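Local coordinates for possible periplasmic protein (PDB 3RGC) that acts as a SurA-like periplasmic chaperone of Campylobacter jejuni and probably has peptidyl-prolyl cis-trans isomerase activity, at the interface of chains A and B. Sequence-based numbering; all coordinates share one arbitrary frame. Chains: chain A/B, Possible periplasmic protein.

The interface of chains A and B. Residues chain A 129-130, 182, 224; chain B 144-145, 147-148.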
# COMPACT_ATOMS: atom_id res chain seq x y z
N LYS A 129 -17.07 3.28 4.71
CA LYS A 129 -16.13 2.17 4.89
C LYS A 129 -16.19 1.13 3.76
O LYS A 129 -15.52 0.09 3.83
CB LYS A 129 -16.36 1.49 6.23
CG LYS A 129 -16.19 2.43 7.39
CD LYS A 129 -16.26 1.68 8.70
CE LYS A 129 -16.27 2.68 9.84
NZ LYS A 129 -15.15 3.65 9.69
N PHE A 130 -17.00 1.42 2.74
CA PHE A 130 -17.15 0.51 1.59
C PHE A 130 -17.16 1.28 0.29
O PHE A 130 -17.75 2.36 0.18
CB PHE A 130 -18.44 -0.31 1.71
CG PHE A 130 -18.58 -0.98 3.03
CD1 PHE A 130 -17.99 -2.21 3.26
CD2 PHE A 130 -19.26 -0.36 4.07
CE1 PHE A 130 -18.11 -2.81 4.49
CE2 PHE A 130 -19.38 -0.95 5.28
CZ PHE A 130 -18.80 -2.18 5.51
N GLN A 182 -13.00 -3.57 -2.67
CA GLN A 182 -12.47 -3.23 -1.35
C GLN A 182 -10.95 -3.43 -1.25
O GLN A 182 -10.30 -2.85 -0.39
CB GLN A 182 -13.13 -4.05 -0.23
CG GLN A 182 -14.63 -4.17 -0.32
CD GLN A 182 -15.35 -2.86 -0.53
OE1 GLN A 182 -15.03 -1.85 0.09
NE2 GLN A 182 -16.32 -2.87 -1.44
N ALA A 224 -18.22 -7.38 7.84
CA ALA A 224 -17.79 -6.28 8.68
C ALA A 224 -18.73 -6.11 9.88
O ALA A 224 -18.30 -5.78 10.99
CB ALA A 224 -17.77 -5.00 7.88
N ASN B 144 -9.98 -5.32 10.06
CA ASN B 144 -10.62 -6.28 9.18
C ASN B 144 -11.06 -5.62 7.87
O ASN B 144 -11.24 -6.27 6.85
CB ASN B 144 -11.86 -6.84 9.87
CG ASN B 144 -12.88 -5.75 10.19
OD1 ASN B 144 -13.82 -5.52 9.42
ND2 ASN B 144 -12.70 -5.08 11.32
N ASN B 145 -11.25 -4.30 7.94
CA ASN B 145 -11.79 -3.55 6.81
C ASN B 145 -10.71 -2.67 6.19
O ASN B 145 -10.19 -1.76 6.84
CB ASN B 145 -12.96 -2.69 7.29
CG ASN B 145 -13.70 -2.00 6.16
OD1 ASN B 145 -13.12 -1.62 5.14
ND2 ASN B 145 -14.99 -1.82 6.34
N GLN B 147 -10.94 -0.59 3.67
CA GLN B 147 -11.42 0.78 3.43
C GLN B 147 -11.36 1.71 4.65
O GLN B 147 -11.35 2.93 4.49
CB GLN B 147 -12.84 0.77 2.85
CG GLN B 147 -12.89 0.53 1.36
CD GLN B 147 -11.82 1.30 0.63
OE1 GLN B 147 -11.79 2.54 0.66
NE2 GLN B 147 -10.91 0.57 -0.02
N THR B 148 -11.33 1.14 5.86
CA THR B 148 -11.18 1.97 7.06
C THR B 148 -9.72 2.41 7.22
O THR B 148 -9.43 3.49 7.77
CB THR B 148 -11.67 1.25 8.34
OG1 THR B 148 -10.68 0.32 8.80
CG2 THR B 148 -12.96 0.52 8.09
O HOH W 1 -14.11 -2.63 2.77
O HOH W 2 -16.27 -4.49 11.16
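B:Asn145 reaches A:Lys129 with its CG swung away from its own backbone N (chi1 -173°). On the other side, chi2 and chi3 near anti lay CG and CD of A:Lys129 beside the B:Thr148 methyl, and the bend at the last torsion turns the amine back towards chain B. The asparagine illustrates how a residue preceding a helix can serve two chains at once. Its amide ND2 donates a hydrogen bond of 3.2 Å to the carbonyl O of A:Lys129; that oxygen lies close to the amide plane, but the donor is tilted 31° from the carbonyl plane of the lysine. OD1 of B:Asn145 serves both sides: it accepts the backbone N of B:Gln147 at 2.8 Å, as a helix N-cap does, which should limit rotation of the carboxamide, and it meets water 1, which reaches chain A. That water also contacts the A:Lys129 carbonyl O and the side-chain OE1 of A:Gln182, the latter at 2.9 Å.

Further contacts flank this centre. The CG2 methyl of B:Thr148 sits 3.5 Å from CD of A:Lys129, the two side chains meeting at a slant, while the threonine hydroxyl OG1 turns back to donate to the backbone O of B:Asn145 at 2.9 Å. ND2 of B:Asn145 stands over one face of the A:Phe130 ring, offset towards CE1 and CZ, with ring and amide planes inclined. The A:Gln182 and B:Gln147 amides are nearly perpendicular, at 78°, and a weak hydrogen bond links B:Gln147 NE2 to the backbone O of A:Gln182. OD1 of B:Asn144 approaches CA of A:Ala224 at 4.1 Å.

This pairing of chains may not be the biological one. In the fold, chain B presents the start of helix 146-154 and the loop before it to the 3-10 turn 127-129, the end of helix 174-182 and the long helix 214-242 of chain A.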